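Local coordinates for protein PKS (Streptomyces sp. CNQ431, PDB 5YDA) that is the acyltransferase domain of a polyketide synthase from splenocin biosynthesis and probably loads acyl building blocks, with broad selectivity, for polyketide assembly, at residues R184-E189 with E413-L418. Numbering follows the deposited sequence.
Sequences RTLMEE and EALGRL
Leu415 slides past Leu186 from the opposite direction, and the two side chains overlap through one methyl each, CD2 of Leu415 lying 3.6 Å from CD2 of Leu186. The pair illustrates how two short helical segments far apart in sequence, 184-189 and 413-418, can be joined by little more than a leucine from each. The CA atoms of Leu186 and Leu415 are 8.4 Å apart, a spacing that the two side chains fill. In Leu415 CG stands anti to the carbonyl carbon (chi1 -69°), which sends it out from helix 407-420 along a CB that already points toward the other segment; chi2 (172°) then sets the two methyls, CD2 meeting Leu186 and CD1 facing Glu189. Leu186 leaves its helix less directly, and CD2 is the branch that makes up the difference.

The second methyl of Leu415 serves the edge of the contact. Its CD1 lies 4.4 Å from CD of Glu189, just past the end of helix 169-188, where CG and the carboxylate of this partly exposed residue both lie loosely alongside the methyl, a weak apolar-to-polar contact.

This is a helix-helix contact beside the edge of the mixed sheet of the acyltransferase domain, with helix 407-420 resting on strands 369-372 and 394-395. Leu186 also touches Ile373 and Thr397, while Ala414 and Leu418 pack on Val395, and Leu418 reaches Val369 and Val371. One residue earlier on helix 169-188, Thr185 turns to Val136 and Tyr137 of helix 135-152.

No hydrogen bond or salt bridge links 184-189 to 413-418, so their association rests on dispersion and the burial of leucine methyls, an attraction with little directional demand.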
loop_
_atom_site.group_PDB
_atom_site.type_symbol
_atom_site.label_atom_id
_atom_site.label_comp_id
_atom_site.label_asym_id
_atom_site.label_seq_id
_atom_site.Cartn_x
_atom_site.Cartn_y
_atom_site.Cartn_z
ATOM N N ARG A 184 -0.333 9.493 -5.153
ATOM C CA ARG A 184 -0.618 10.824 -5.707
ATOM C C ARG A 184 -2.103 10.996 -6.001
ATOM O O ARG A 184 -2.668 12.066 -5.758
ATOM C CB ARG A 184 0.175 11.086 -6.988
ATOM C CG ARG A 184 1.687 10.980 -6.891
ATOM C CD ARG A 184 2.306 11.870 -5.830
ATOM N NE ARG A 184 1.717 13.199 -5.792
ATOM C CZ ARG A 184 2.073 14.143 -4.928
ATOM N NH1 ARG A 184 1.457 15.313 -4.947
ATOM N NH2 ARG A 184 3.045 13.916 -4.051
ATOM N N THR A 185 -2.753 9.951 -6.524
ATOM C CA THR A 185 -4.182 10.044 -6.824
ATOM C C THR A 185 -4.998 10.299 -5.567
ATOM O O THR A 185 -5.921 11.118 -5.572
ATOM C CB THR A 185 -4.653 8.766 -7.521
ATOM O OG1 THR A 185 -3.930 8.594 -8.746
ATOM C CG2 THR A 185 -6.117 8.831 -7.816
ATOM N N LEU A 186 -4.674 9.613 -4.474
ATOM C CA LEU A 186 -5.407 9.846 -3.230
ATOM C C LEU A 186 -5.136 11.244 -2.685
ATOM O O LEU A 186 -6.043 11.901 -2.159
ATOM C CB LEU A 186 -5.036 8.779 -2.192
ATOM C CG LEU A 186 -5.757 7.446 -2.406
ATOM C CD1 LEU A 186 -5.016 6.329 -1.735
ATOM C CD2 LEU A 186 -7.127 7.558 -1.820
ATOM N N MET A 187 -3.893 11.716 -2.800
ATOM C CA MET A 187 -3.559 13.034 -2.274
ATOM C C MET A 187 -4.290 14.134 -3.041
ATOM O O MET A 187 -4.782 15.096 -2.439
ATOM C CB MET A 187 -2.047 13.236 -2.306
ATOM C CG MET A 187 -1.290 12.340 -1.298
ATOM S SD MET A 187 0.486 12.234 -1.643
ATOM C CE MET A 187 1.159 13.399 -0.461
ATOM N N GLU A 188 -4.421 13.984 -4.363
ATOM C CA GLU A 188 -5.194 14.965 -5.118
ATOM C C GLU A 188 -6.668 14.947 -4.733
ATOM O O GLU A 188 -7.335 15.980 -4.817
ATOM C CB GLU A 188 -5.025 14.744 -6.620
ATOM C CG GLU A 188 -3.619 15.075 -7.101
ATOM C CD GLU A 188 -3.301 16.554 -6.959
ATOM O OE1 GLU A 188 -2.211 16.889 -6.442
ATOM O OE2 GLU A 188 -4.156 17.384 -7.351
ATOM N N GLU A 189 -7.198 13.804 -4.302
ATOM C CA GLU A 189 -8.544 13.806 -3.745
ATOM C C GLU A 189 -8.608 14.451 -2.366
ATOM O O GLU A 189 -9.696 14.510 -1.785
ATOM C CB GLU A 189 -9.103 12.382 -3.639
ATOM C CG GLU A 189 -9.106 11.588 -4.919
ATOM C CD GLU A 189 -10.279 11.926 -5.828
ATOM O OE1 GLU A 189 -10.166 11.657 -7.049
ATOM O OE2 GLU A 189 -11.302 12.452 -5.327
ATOM N N GLU A 413 -14.802 2.596 -3.111
ATOM C CA GLU A 413 -15.049 2.022 -1.785
ATOM C C GLU A 413 -14.040 2.531 -0.762
ATOM O O GLU A 413 -14.418 2.899 0.356
ATOM C CB GLU A 413 -15.012 0.495 -1.839
ATOM C CG GLU A 413 -16.108 -0.095 -2.693
ATOM C CD GLU A 413 -17.399 -0.291 -1.931
ATOM O OE1 GLU A 413 -17.443 -1.179 -1.052
ATOM O OE2 GLU A 413 -18.370 0.445 -2.208
ATOM N N ALA A 414 -12.749 2.543 -1.121
ATOM C CA ALA A 414 -11.736 3.054 -0.202
ATOM C C ALA A 414 -12.033 4.492 0.192
ATOM O O ALA A 414 -11.934 4.849 1.372
ATOM C CB ALA A 414 -10.337 2.956 -0.824
ATOM N N LEU A 415 -12.405 5.333 -0.781
ATOM C CA LEU A 415 -12.702 6.731 -0.468
ATOM C C LEU A 415 -13.936 6.841 0.417
ATOM O O LEU A 415 -13.943 7.607 1.387
ATOM C CB LEU A 415 -12.875 7.542 -1.753
ATOM C CG LEU A 415 -11.578 7.719 -2.549
ATOM C CD1 LEU A 415 -11.832 8.345 -3.901
ATOM C CD2 LEU A 415 -10.565 8.546 -1.762
ATOM N N GLY A 416 -14.979 6.066 0.115
ATOM C CA GLY A 416 -16.157 6.072 0.966
ATOM C C GLY A 416 -15.834 5.627 2.380
ATOM O O GLY A 416 -16.251 6.256 3.362
ATOM N N ARG A 417 -15.055 4.550 2.501
ATOM C CA ARG A 417 -14.677 4.053 3.817
ATOM C C ARG A 417 -13.856 5.083 4.583
ATOM O O ARG A 417 -14.051 5.274 5.792
ATOM C CB ARG A 417 -13.903 2.754 3.655
ATOM C CG ARG A 417 -13.637 2.025 4.938
ATOM C CD ARG A 417 -12.988 0.692 4.611
ATOM N NE ARG A 417 -12.335 0.130 5.781
ATOM C CZ ARG A 417 -12.924 -0.739 6.589
ATOM N NH1 ARG A 417 -14.163 -1.129 6.308
ATOM N NH2 ARG A 417 -12.278 -1.207 7.658
ATOM N N LEU A 418 -12.943 5.767 3.894
ATOM C CA LEU A 418 -12.187 6.829 4.546
ATOM C C LEU A 418 -13.120 7.927 5.069
ATOM O O LEU A 418 -12.961 8.395 6.203
ATOM C CB LEU A 418 -11.143 7.383 3.575
ATOM C CG LEU A 418 -9.882 6.520 3.484
ATOM C CD1 LEU A 418 -9.060 6.864 2.257
ATOM C CD2 LEU A 418 -9.041 6.685 4.755
#